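Local coordinates for protein endo-alpha-(1->5)-L-arabinanase (Bacillus licheniformis, PDB 6B7K) that probably hydrolyses internal alpha-1,5-linked arabinofuranosyl bonds in arabinan, as a calcium-containing endo-acting family 43 glycoside hydrolase, at residues Val216-Ile222 with Lys258-Gln263; Phe20-Pro24 with Thr35-Leu40; Tyr234-Ser238 with Asp294-Trp298; Asn31-Thr35 with Val46-Gly52. One frame throughout, in Å; residues are numbered along the deposited sequence.

Contact 1: residues Val216-Ile222 with Lys258-Gln263; sequences VDSTYKI and KGPGHQ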
loop_
_atom_site.group_PDB
_atom_site.type_symbol
_atom_site.label_atom_id
_atom_site.label_comp_id
_atom_site.label_asym_id
_atom_site.label_seq_id
_atom_site.Cartn_x
_atom_site.Cartn_y
_atom_site.Cartn_z
ATOM N N VAL A 216 -16.425 5.406 10.628
ATOM C CA VAL A 216 -16.562 6.844 10.856
ATOM C C VAL A 216 -15.659 7.305 11.991
ATOM O O VAL A 216 -15.128 8.421 11.961
ATOM C CB VAL A 216 -18.037 7.203 11.143
ATOM C CG1 VAL A 216 -18.175 8.657 11.578
ATOM C CG2 VAL A 216 -18.890 6.954 9.935
ATOM N N ASP A 217 -15.459 6.458 12.997
ATOM C CA ASP A 217 -14.715 6.824 14.194
ATOM C C ASP A 217 -13.232 6.470 14.126
ATOM O O ASP A 217 -12.526 6.640 15.122
ATOM C CB ASP A 217 -15.341 6.157 15.419
ATOM C CG ASP A 217 -16.465 6.971 16.012
ATOM O OD1 ASP A 217 -16.653 8.130 15.585
ATOM O OD2 ASP A 217 -17.157 6.451 16.909
ATOM N N SER A 218 -12.741 5.996 12.987
ATOM C CA SER A 218 -11.357 5.552 12.907
ATOM C C SER A 218 -10.401 6.736 12.844
ATOM O O SER A 218 -10.651 7.723 12.146
ATOM C CB SER A 218 -11.155 4.650 11.689
ATOM O OG SER A 218 -11.575 5.287 10.496
ATOM N N THR A 219 -9.301 6.632 13.586
ATOM C CA THR A 219 -8.232 7.629 13.561
ATOM C C THR A 219 -7.186 7.161 12.562
ATOM O O THR A 219 -6.330 6.339 12.885
ATOM C CB THR A 219 -7.619 7.808 14.944
ATOM O OG1 THR A 219 -7.013 6.576 15.356
ATOM C CG2 THR A 219 -8.685 8.201 15.967
ATOM N N TYR A 220 -7.275 7.646 11.335
ATOM C CA TYR A 220 -6.359 7.229 10.289
ATOM C C TYR A 220 -5.802 8.476 9.622
ATOM O O TYR A 220 -6.565 9.362 9.217
ATOM C CB TYR A 220 -7.072 6.325 9.268
ATOM C CG TYR A 220 -6.282 5.123 8.762
ATOM C CD1 TYR A 220 -5.176 4.644 9.451
ATOM C CD2 TYR A 220 -6.655 4.466 7.589
ATOM C CE1 TYR A 220 -4.462 3.547 8.987
ATOM C CE2 TYR A 220 -5.945 3.372 7.116
ATOM C CZ TYR A 220 -4.851 2.920 7.816
ATOM O OH TYR A 220 -4.158 1.831 7.345
ATOM N N LYS A 221 -4.481 8.542 9.496
ATOM C CA LYS A 221 -3.817 9.704 8.931
ATOM C C LYS A 221 -2.827 9.255 7.868
ATOM O O LYS A 221 -2.503 8.073 7.748
ATOM C CB LYS A 221 -3.111 10.521 10.017
ATOM C CG LYS A 221 -4.053 11.111 11.043
ATOM C CD LYS A 221 -3.267 11.620 12.234
ATOM C CE LYS A 221 -4.191 12.011 13.367
ATOM N NZ LYS A 221 -4.964 10.837 13.850
ATOM N N ILE A 222 -2.355 10.221 7.085
ATOM C CA ILE A 222 -1.359 9.995 6.044
ATOM C C ILE A 222 -0.192 10.933 6.311
ATOM O O ILE A 222 -0.370 12.158 6.339
ATOM C CB ILE A 222 -1.933 10.225 4.637
ATOM C CG1 ILE A 222 -3.024 9.196 4.330
ATOM C CG2 ILE A 222 -0.827 10.168 3.594
ATOM C CD1 ILE A 222 -3.713 9.422 3.006
ATOM N N LYS A 258 -13.587 10.597 6.779
ATOM C CA LYS A 258 -12.941 10.412 8.066
ATOM C C LYS A 258 -11.919 9.289 7.974
ATOM O O LYS A 258 -12.140 8.290 7.282
ATOM C CB LYS A 258 -13.971 10.101 9.154
ATOM C CG LYS A 258 -15.273 10.872 8.993
ATOM C CD LYS A 258 -15.931 11.149 10.332
ATOM C CE LYS A 258 -15.200 12.244 11.094
ATOM N NZ LYS A 258 -15.278 13.553 10.388
ATOM N N GLY A 259 -10.801 9.468 8.668
ATOM C CA GLY A 259 -9.739 8.491 8.703
ATOM C C GLY A 259 -9.244 8.040 7.339
ATOM O O GLY A 259 -9.433 6.886 6.942
ATOM N N PRO A 260 -8.592 8.932 6.598
ATOM C CA PRO A 260 -7.972 8.516 5.337
ATOM C C PRO A 260 -6.710 7.713 5.599
ATOM O O PRO A 260 -6.008 7.924 6.591
ATOM C CB PRO A 260 -7.648 9.846 4.642
ATOM C CG PRO A 260 -8.379 10.905 5.428
ATOM C CD PRO A 260 -8.449 10.380 6.818
ATOM N N GLY A 261 -6.416 6.783 4.701
ATOM C CA GLY A 261 -5.217 5.989 4.881
ATOM C C GLY A 261 -5.035 4.959 3.790
ATOM O O GLY A 261 -5.715 4.978 2.761
ATOM N N HIS A 262 -4.114 4.032 4.071
ATOM C CA HIS A 262 -3.521 3.110 3.108
ATOM C C HIS A 262 -3.443 3.725 1.720
ATOM O O HIS A 262 -4.112 3.273 0.785
ATOM C CB HIS A 262 -4.275 1.784 3.055
ATOM C CG HIS A 262 -3.430 0.653 2.560
ATOM N ND1 HIS A 262 -2.947 0.597 1.270
ATOM C CD2 HIS A 262 -2.955 -0.448 3.189
ATOM C CE1 HIS A 262 -2.220 -0.496 1.121
ATOM N NE2 HIS A 262 -2.207 -1.145 2.272
ATOM N N GLN A 263 -2.622 4.757 1.588
ATOM C CA GLN A 263 -2.479 5.494 0.348
ATOM C C GLN A 263 -1.482 4.806 -0.580
ATOM O O GLN A 263 -0.792 3.852 -0.212
ATOM C CB GLN A 263 -2.027 6.926 0.629
ATOM C CG GLN A 263 -0.546 7.044 0.969
ATOM C CD GLN A 263 -0.153 6.236 2.193
ATOM O OE1 GLN A 263 -0.864 6.222 3.198
ATOM N NE2 GLN A 263 0.977 5.547 2.107
#

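Contact 2: residues Phe20-Pro24 with Thr35-Leu40; sequences FIHDP and TFGTGL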
loop_
_atom_site.group_PDB
_atom_site.type_symbol
_atom_site.label_atom_id
_atom_site.label_comp_id
_atom_site.label_asym_id
_atom_site.label_seq_id
_atom_site.Cartn_x
_atom_site.Cartn_y
_atom_site.Cartn_z
ATOM N N PHE A 20 -16.491 1.446 -3.773
ATOM C CA PHE A 20 -16.050 0.864 -2.512
ATOM C C PHE A 20 -14.669 0.250 -2.682
ATOM O O PHE A 20 -14.415 -0.473 -3.651
ATOM C CB PHE A 20 -17.038 -0.196 -2.026
ATOM C CG PHE A 20 -16.493 -1.073 -0.930
ATOM C CD1 PHE A 20 -16.552 -0.666 0.390
ATOM C CD2 PHE A 20 -15.919 -2.303 -1.218
ATOM C CE1 PHE A 20 -16.054 -1.464 1.405
ATOM C CE2 PHE A 20 -15.416 -3.105 -0.208
ATOM C CZ PHE A 20 -15.484 -2.684 1.106
ATOM N N ILE A 21 -13.777 0.524 -1.730
ATOM C CA ILE A 21 -12.421 -0.009 -1.771
ATOM C C ILE A 21 -11.855 0.030 -0.361
ATOM O O ILE A 21 -12.354 0.749 0.506
ATOM C CB ILE A 21 -11.530 0.786 -2.759
ATOM C CG1 ILE A 21 -10.351 -0.069 -3.223
ATOM C CG2 ILE A 21 -11.032 2.072 -2.111
ATOM C CD1 ILE A 21 -10.767 -1.360 -3.883
ATOM N N HIS A 22 -10.812 -0.761 -0.128
ATOM C CA HIS A 22 -10.064 -0.708 1.118
ATOM C C HIS A 22 -8.635 -1.135 0.827
ATOM O O HIS A 22 -8.416 -2.169 0.189
ATOM C CB HIS A 22 -10.692 -1.605 2.186
ATOM C CG HIS A 22 -10.367 -1.186 3.585
ATOM N ND1 HIS A 22 -9.373 -1.782 4.329
ATOM C CD2 HIS A 22 -10.899 -0.221 4.372
ATOM C CE1 HIS A 22 -9.312 -1.207 5.518
ATOM N NE2 HIS A 22 -10.228 -0.257 5.569
ATOM N N ASP A 23 -7.674 -0.330 1.289
ATOM C CA ASP A 23 -6.255 -0.525 1.017
ATOM C C ASP A 23 -5.993 -0.528 -0.488
ATOM O O ASP A 23 -5.552 -1.545 -1.036
ATOM C CB ASP A 23 -5.765 -1.828 1.654
ATOM C CG ASP A 23 -6.172 -1.953 3.112
ATOM O OD1 ASP A 23 -5.928 -1.001 3.885
ATOM O OD2 ASP A 23 -6.747 -3.000 3.484
ATOM N N PRO A 24 -6.233 0.582 -1.183
ATOM C CA PRO A 24 -6.131 0.586 -2.643
ATOM C C PRO A 24 -4.715 0.821 -3.153
ATOM O O PRO A 24 -3.847 1.368 -2.466
ATOM C CB PRO A 24 -7.041 1.758 -3.035
ATOM C CG PRO A 24 -6.847 2.723 -1.930
ATOM C CD PRO A 24 -6.673 1.894 -0.673
ATOM N N THR A 35 -7.949 -0.061 -9.944
ATOM C CA THR A 35 -7.657 0.023 -8.522
ATOM C C THR A 35 -7.723 -1.379 -7.930
ATOM O O THR A 35 -8.781 -2.017 -7.951
ATOM C CB THR A 35 -8.632 0.952 -7.800
ATOM O OG1 THR A 35 -8.465 2.294 -8.271
ATOM C CG2 THR A 35 -8.379 0.919 -6.301
ATOM N N PHE A 36 -6.588 -1.862 -7.435
ATOM C CA PHE A 36 -6.533 -3.118 -6.702
ATOM C C PHE A 36 -6.731 -2.835 -5.219
ATOM O O PHE A 36 -6.141 -1.895 -4.677
ATOM C CB PHE A 36 -5.197 -3.827 -6.937
ATOM C CG PHE A 36 -5.045 -4.406 -8.319
ATOM C CD1 PHE A 36 -4.806 -3.586 -9.410
ATOM C CD2 PHE A 36 -5.123 -5.773 -8.523
ATOM C CE1 PHE A 36 -4.660 -4.118 -10.680
ATOM C CE2 PHE A 36 -4.978 -6.313 -9.791
ATOM C CZ PHE A 36 -4.746 -5.484 -10.869
ATOM N N GLY A 37 -7.566 -3.644 -4.565
ATOM C CA GLY A 37 -7.880 -3.428 -3.170
ATOM C C GLY A 37 -8.034 -4.741 -2.432
ATOM O O GLY A 37 -7.992 -5.822 -3.024
ATOM N N THR A 38 -8.194 -4.623 -1.114
ATOM C CA THR A 38 -8.481 -5.784 -0.283
ATOM C C THR A 38 -9.757 -6.459 -0.766
ATOM O O THR A 38 -10.756 -5.793 -1.052
ATOM C CB THR A 38 -8.615 -5.363 1.181
ATOM O OG1 THR A 38 -7.352 -4.882 1.656
ATOM C CG2 THR A 38 -9.059 -6.533 2.043
ATOM N N GLY A 39 -9.716 -7.785 -0.865
ATOM C CA GLY A 39 -10.807 -8.503 -1.493
ATOM C C GLY A 39 -12.113 -8.347 -0.738
ATOM O O GLY A 39 -12.147 -8.230 0.489
ATOM N N LEU A 40 -13.203 -8.336 -1.501
ATOM C CA LEU A 40 -14.558 -8.342 -0.960
ATOM C C LEU A 40 -15.066 -9.776 -1.041
ATOM O O LEU A 40 -15.482 -10.240 -2.107
ATOM C CB LEU A 40 -15.454 -7.376 -1.729
ATOM C CG LEU A 40 -16.937 -7.357 -1.351
ATOM C CD1 LEU A 40 -17.117 -6.994 0.114
ATOM C CD2 LEU A 40 -17.703 -6.395 -2.244
#

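Contact 3: residues Tyr234-Ser238 with Asp294-Trp298; sequences YYDKS and DSQGW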
loop_
_atom_site.group_PDB
_atom_site.type_symbol
_atom_site.label_atom_id
_atom_site.label_comp_id
_atom_site.label_asym_id
_atom_site.label_seq_id
_atom_site.Cartn_x
_atom_site.Cartn_y
_atom_site.Cartn_z
ATOM N N TYR A 234 14.739 8.927 7.025
ATOM C CA TYR A 234 13.621 9.712 6.517
ATOM C C TYR A 234 13.232 10.780 7.532
ATOM O O TYR A 234 13.075 10.488 8.722
ATOM C CB TYR A 234 12.429 8.809 6.206
ATOM C CG TYR A 234 12.635 7.926 4.998
ATOM C CD1 TYR A 234 13.256 6.691 5.115
ATOM C CD2 TYR A 234 12.208 8.328 3.738
ATOM C CE1 TYR A 234 13.448 5.881 4.013
ATOM C CE2 TYR A 234 12.395 7.524 2.630
ATOM C CZ TYR A 234 13.014 6.301 2.775
ATOM O OH TYR A 234 13.206 5.491 1.680
ATOM N N TYR A 235 13.070 12.014 7.059
ATOM C CA TYR A 235 12.850 13.160 7.926
ATOM C C TYR A 235 11.554 13.879 7.574
ATOM O O TYR A 235 10.979 13.688 6.500
ATOM C CB TYR A 235 14.012 14.154 7.841
ATOM C CG TYR A 235 15.286 13.666 8.482
ATOM C CD1 TYR A 235 15.368 13.483 9.857
ATOM C CD2 TYR A 235 16.413 13.402 7.714
ATOM C CE1 TYR A 235 16.533 13.043 10.447
ATOM C CE2 TYR A 235 17.582 12.962 8.295
ATOM C CZ TYR A 235 17.638 12.785 9.661
ATOM O OH TYR A 235 18.801 12.349 10.242
ATOM N N ASP A 236 11.119 14.728 8.503
ATOM C CA ASP A 236 9.934 15.552 8.348
ATOM C C ASP A 236 10.298 16.928 7.802
ATOM O O ASP A 236 11.463 17.242 7.543
ATOM C CB ASP A 236 9.214 15.705 9.685
ATOM C CG ASP A 236 8.262 14.577 9.960
ATOM O OD1 ASP A 236 8.059 13.752 9.046
ATOM O OD2 ASP A 236 7.719 14.514 11.083
ATOM N N LYS A 237 9.276 17.768 7.629
ATOM C CA LYS A 237 9.523 19.195 7.477
ATOM C C LYS A 237 10.125 19.773 8.747
ATOM O O LYS A 237 10.816 20.798 8.700
ATOM C CB LYS A 237 8.225 19.924 7.124
ATOM C CG LYS A 237 7.636 19.543 5.774
ATOM C CD LYS A 237 6.363 20.326 5.496
ATOM C CE LYS A 237 5.878 20.114 4.074
ATOM N NZ LYS A 237 4.600 20.833 3.807
ATOM N N SER A 238 9.875 19.129 9.887
ATOM C CA SER A 238 10.447 19.524 11.166
ATOM C C SER A 238 11.829 18.931 11.405
ATOM O O SER A 238 12.510 19.347 12.350
ATOM C CB SER A 238 9.517 19.103 12.312
ATOM O OG SER A 238 9.392 17.691 12.373
ATOM N N ASP A 294 5.461 21.282 -3.431
ATOM C CA ASP A 294 5.635 22.705 -3.153
ATOM C C ASP A 294 7.000 23.203 -3.615
ATOM O O ASP A 294 7.685 22.529 -4.392
ATOM C CB ASP A 294 5.432 22.992 -1.659
ATOM C CG ASP A 294 6.376 22.200 -0.762
ATOM O OD1 ASP A 294 7.370 21.631 -1.263
ATOM O OD2 ASP A 294 6.118 22.147 0.460
ATOM N N SER A 295 7.402 24.384 -3.141
ATOM C CA SER A 295 8.680 24.954 -3.549
ATOM C C SER A 295 9.868 24.154 -3.030
ATOM O O SER A 295 10.964 24.269 -3.589
ATOM C CB SER A 295 8.786 26.405 -3.077
ATOM O OG SER A 295 7.799 27.215 -3.691
ATOM N N GLN A 296 9.680 23.350 -1.985
ATOM C CA GLN A 296 10.745 22.529 -1.426
ATOM C C GLN A 296 10.653 21.074 -1.862
ATOM O O GLN A 296 11.393 20.236 -1.337
ATOM C CB GLN A 296 10.742 22.610 0.103
ATOM C CG GLN A 296 11.228 23.931 0.669
ATOM C CD GLN A 296 10.224 25.048 0.484
ATOM O OE1 GLN A 296 9.018 24.810 0.415
ATOM N NE2 GLN A 296 10.718 26.276 0.388
ATOM N N GLY A 297 9.765 20.754 -2.798
ATOM C CA GLY A 297 9.620 19.392 -3.268
ATOM C C GLY A 297 8.798 18.484 -2.383
ATOM O O GLY A 297 8.753 17.276 -2.639
ATOM N N TRP A 298 8.145 19.019 -1.350
ATOM C CA TRP A 298 7.328 18.191 -0.477
ATOM C C TRP A 298 5.959 17.927 -1.105
ATOM O O TRP A 298 5.423 18.775 -1.821
ATOM C CB TRP A 298 7.147 18.861 0.880
ATOM C CG TRP A 298 8.416 18.987 1.660
ATOM C CD1 TRP A 298 9.241 20.070 1.712
ATOM C CD2 TRP A 298 9.008 17.991 2.504
ATOM N NE1 TRP A 298 10.309 19.814 2.535
ATOM C CE2 TRP A 298 10.188 18.544 3.036
ATOM C CE3 TRP A 298 8.652 16.687 2.864
ATOM C CZ2 TRP A 298 11.016 17.838 3.909
ATOM C CZ3 TRP A 298 9.476 15.988 3.730
ATOM C CH2 TRP A 298 10.642 16.565 4.243
#

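Contact 4: residues Asn31-Thr35 with Val46-Gly52; sequences NTWYT and VIKSTDG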
loop_
_atom_site.group_PDB
_atom_site.type_symbol
_atom_site.label_atom_id
_atom_site.label_comp_id
_atom_site.label_asym_id
_atom_site.label_seq_id
_atom_site.Cartn_x
_atom_site.Cartn_y
_atom_site.Cartn_z
ATOM N N ASN A 31 -6.131 3.383 -21.579
ATOM C CA ASN A 31 -6.991 4.428 -21.042
ATOM C C ASN A 31 -7.790 3.977 -19.827
ATOM O O ASN A 31 -8.595 4.759 -19.312
ATOM C CB ASN A 31 -7.954 4.929 -22.123
ATOM C CG ASN A 31 -7.376 6.068 -22.938
ATOM O OD1 ASN A 31 -6.537 6.830 -22.455
ATOM N ND2 ASN A 31 -7.827 6.194 -24.180
ATOM N N THR A 32 -7.588 2.750 -19.354
ATOM C CA THR A 32 -8.395 2.181 -18.284
ATOM C C THR A 32 -7.645 2.242 -16.962
ATOM O O THR A 32 -6.517 1.746 -16.856
ATOM C CB THR A 32 -8.773 0.733 -18.602
ATOM O OG1 THR A 32 -9.452 0.681 -19.863
ATOM C CG2 THR A 32 -9.685 0.176 -17.519
ATOM N N TRP A 33 -8.272 2.849 -15.958
ATOM C CA TRP A 33 -7.731 2.833 -14.609
ATOM C C TRP A 33 -8.112 1.531 -13.918
ATOM O O TRP A 33 -9.217 1.014 -14.107
ATOM C CB TRP A 33 -8.259 4.017 -13.795
ATOM C CG TRP A 33 -8.072 5.372 -14.418
ATOM C CD1 TRP A 33 -8.845 5.944 -15.386
ATOM C CD2 TRP A 33 -7.067 6.337 -14.086
ATOM N NE1 TRP A 33 -8.376 7.199 -15.689
ATOM C CE2 TRP A 33 -7.286 7.465 -14.904
ATOM C CE3 TRP A 33 -6.001 6.355 -13.184
ATOM C CZ2 TRP A 33 -6.479 8.598 -14.843
ATOM C CZ3 TRP A 33 -5.200 7.479 -13.127
ATOM C CH2 TRP A 33 -5.442 8.585 -13.954
ATOM N N TYR A 34 -7.193 1.003 -13.113
ATOM C CA TYR A 34 -7.446 -0.188 -12.310
ATOM C C TYR A 34 -7.018 0.088 -10.879
ATOM O O TYR A 34 -5.857 0.435 -10.630
ATOM C CB TYR A 34 -6.705 -1.412 -12.861
ATOM C CG TYR A 34 -7.230 -1.916 -14.185
ATOM C CD1 TYR A 34 -8.369 -2.710 -14.245
ATOM C CD2 TYR A 34 -6.584 -1.606 -15.375
ATOM C CE1 TYR A 34 -8.853 -3.175 -15.454
ATOM C CE2 TYR A 34 -7.058 -2.067 -16.589
ATOM C CZ TYR A 34 -8.194 -2.850 -16.624
ATOM O OH TYR A 34 -8.670 -3.309 -17.832
ATOM N N THR A 35 -7.949 -0.061 -9.944
ATOM C CA THR A 35 -7.657 0.023 -8.522
ATOM C C THR A 35 -7.723 -1.379 -7.930
ATOM O O THR A 35 -8.781 -2.017 -7.951
ATOM C CB THR A 35 -8.632 0.952 -7.800
ATOM O OG1 THR A 35 -8.465 2.294 -8.271
ATOM C CG2 THR A 35 -8.379 0.919 -6.301
ATOM N N VAL A 46 -10.897 -5.752 -7.455
ATOM C CA VAL A 46 -10.459 -4.916 -8.564
ATOM C C VAL A 46 -11.662 -4.154 -9.094
ATOM O O VAL A 46 -12.727 -4.742 -9.313
ATOM C CB VAL A 46 -9.809 -5.745 -9.688
ATOM C CG1 VAL A 46 -9.415 -4.844 -10.840
ATOM C CG2 VAL A 46 -8.599 -6.498 -9.165
ATOM N N ILE A 47 -11.497 -2.847 -9.289
ATOM C CA ILE A 47 -12.514 -2.019 -9.920
ATOM C C ILE A 47 -11.849 -1.187 -11.007
ATOM O O ILE A 47 -10.681 -0.802 -10.895
ATOM C CB ILE A 47 -13.260 -1.124 -8.905
ATOM C CG1 ILE A 47 -12.280 -0.305 -8.067
ATOM C CG2 ILE A 47 -14.133 -1.973 -8.001
ATOM C CD1 ILE A 47 -12.962 0.556 -7.023
ATOM N N LYS A 48 -12.600 -0.926 -12.072
ATOM C CA LYS A 48 -12.083 -0.294 -13.275
ATOM C C LYS A 48 -12.798 1.027 -13.528
ATOM O O LYS A 48 -13.878 1.287 -12.991
ATOM C CB LYS A 48 -12.248 -1.221 -14.489
ATOM C CG LYS A 48 -13.672 -1.725 -14.677
ATOM C CD LYS A 48 -13.762 -2.827 -15.721
ATOM C CE LYS A 48 -13.389 -2.317 -17.098
ATOM N NZ LYS A 48 -13.648 -3.342 -18.147
ATOM N N SER A 49 -12.181 1.861 -14.367
ATOM C CA SER A 49 -12.747 3.163 -14.693
ATOM C C SER A 49 -12.177 3.649 -16.017
ATOM O O SER A 49 -10.985 3.486 -16.285
ATOM C CB SER A 49 -12.458 4.190 -13.594
ATOM O OG SER A 49 -12.983 5.456 -13.944
ATOM N N THR A 50 -13.041 4.257 -16.833
ATOM C CA THR A 50 -12.634 4.850 -18.100
ATOM C C THR A 50 -12.239 6.314 -17.957
ATOM O O THR A 50 -11.333 6.778 -18.662
ATOM C CB THR A 50 -13.769 4.721 -19.126
ATOM O OG1 THR A 50 -14.065 3.335 -19.343
ATOM C CG2 THR A 50 -13.391 5.362 -20.456
ATOM N N ASP A 51 -12.885 7.048 -17.050
ATOM C CA ASP A 51 -12.635 8.471 -16.873
ATOM C C ASP A 51 -11.929 8.815 -15.569
ATOM O O ASP A 51 -11.491 9.961 -15.409
ATOM C CB ASP A 51 -13.957 9.252 -16.950
ATOM C CG ASP A 51 -15.028 8.692 -16.023
ATOM O OD1 ASP A 51 -14.703 7.856 -15.154
ATOM O OD2 ASP A 51 -16.204 9.087 -16.170
ATOM N N GLY A 52 -11.806 7.867 -14.640
ATOM C CA GLY A 52 -11.244 8.132 -13.334
ATOM C C GLY A 52 -12.254 8.523 -12.276
ATOM O O GLY A 52 -11.902 8.555 -11.089
#

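Contact 1: residues Val216-Ile222 with Lys258-Gln263
The two backbones come close without a hydrogen bond between them. In its place G259 CA makes a CA-H...O contact with Y220 O (3.3 Å); K221 N lies 3.3 Å from P260 O, at a poor angle. Such proximity depends on the two glycines. A CB on G259 would clash with S218 OG, itself hydrogen-bonded to G215 O, and its phi is positive; a CB on G261 would run into Y220 CD2, which approaches G261 CA to 3.4 Å. In the five-bladed beta-propeller of GH43 enzymes, this is a seam between adjacent blades: residues 216-222 lead into strand 221-227 of one blade, while 258-263 belong to the innermost strand of the next. Apolar contacts fill the rest. I222 CD1 packs on P260 CB (4.3 Å) and Q263 CB (3.8 Å), and at the other end V216 CG1 meets K258 CD (3.6 Å), the K258 amine turning off to N254. Around the catalytic centre, Y220 CE2 lies 3.6 Å from H262 N, and the Y220 hydroxyl makes a weak hydrogen bond with E192, the predicted proton donor. The side chain of H262, predicted to aid substrate recognition, comes within about 3 Å of a bound calcium ion, nearest atoms.

Contact 2: residues Phe20-Pro24 with Thr35-Leu40
The loop 20-24 runs alongside the end of strand 32-38, H22 nearest T38 (CA atoms 5.5 Å apart) and P24 nearest G37 (4.4 Å between CA atoms). One backbone hydrogen bond joins them, T38 N to H22 O at 2.8 Å, and P24 CA makes a CA-H...O contact with F36 O (3.2 Å). At G37 the strand has no side chain, and I21 CD1 uses the space, 3.6 Å from G37 CA. The T38 hydroxyl OG1 donates to D23 OD2 (2.7 Å), which probably helps to orient the carboxylate of D23, the predicted catalytic base; H22 ND1 adds a weak bond to the same D23 OD2 (3.0 Å), while its NE2 pairs with Y276. T35 CG2 packs against both I21 CG1 (3.8 Å) and P24 CB (3.6 Å). In the GH43 beta-propeller, this loop delivers D23 just before the innermost strand 25-29. Strand 284-293 of another blade touches F20, I21 and H22, and strand 81-87 meets D23, F36 and T38, with A82 N bonded to T38 OG1.

Contact 3: residues Tyr234-Ser238 with Asp294-Trp298
Two surface loops from adjacent blades of the GH43 five-bladed beta-propeller meet here. Residues 234-238 belong to the connection between strands 221-227 and 248-251; residues 294-298 connect strand 284-293 to the short strand 299-300. The latter forms a type I beta turn from D294 to G297, closed by G297 N to D294 O (3.2 Å). D294 OD1 accepts from Q296 N (3.0 Å), an Asx turn, and from W298 N (2.7 Å), while D294 N bonds W298 O (3.0 Å). The extended K237 side chain lies across a face of the W298 indole, its CE 3.7 Å from W298 CB, and its amine NZ reaches D294 OD2 in a long salt bridge of 3.9 Å. W298 also makes a cation-pi interaction with R226. At the far end of the indole, W298 CH2 approaches Y235 O (3.7 Å) and D236 O (3.5 Å). The CH-pi contact is made by K237 CG, 4.0 Å from the centroid of the W298 five-membered ring.

Contact 4: residues Asn31-Thr35 with Val46-Gly52
W33 lays its indole over G52: the five-membered ring receives a CH-pi contact from G52 CA, 4.0 Å from its centroid. The pair sits at the open end of the beta hairpin of strands 32-38 and 44-49, within one blade of the GH43 propeller. Segments 32-35 and 46-49 run antiparallel (directions 157° apart, axes 4.7 Å). W33 faces S49 in a hydrogen-bonded pair (W33 N to S49 O 2.8 Å, S49 N to W33 O 3.1 Å), as T35 does I47 (T35 N to I47 O 3.0 Å, I47 N to T35 O 3.1 Å); Y34 and K48 form the non-hydrogen-bonded pair between them. On the face bearing Y34, its ring touches K48 CB through CE1 (4.0 Å) and V46 CG1 through CD1 (4.2 Å). The opposite face carries W33, T35, I47 and S49; here W55 of strand 54-61 touches W33, T35 and S49, and W13 meets W33 edge-to-face. Beyond the strand, the chain turns through an ST motif, with G52 N donating to S49 OG at 2.8 Å.

From the N terminus, residues 20-24 open contact 2, 31-35 open contact 4, and strand 32-38 then serves both, with T35 shared. The two cross: contact 2 closes the loop from 20-24 onto that strand, and contact 4 closes the hairpin on its other neighbour, 44-49. Together they tie up the first blade. Far along the chain a second crossing pair follows, 216-222, 234-238, 258-263 and 294-298 alternating, so contacts 1 and 3 both join the last two blades, one near the catalytic centre, the other at the surface, centres 22 Å apart. Contacts 1 and 2 touch where H262 CD2 lies 3.1 Å from D23 OD1, bringing the first and last blades together.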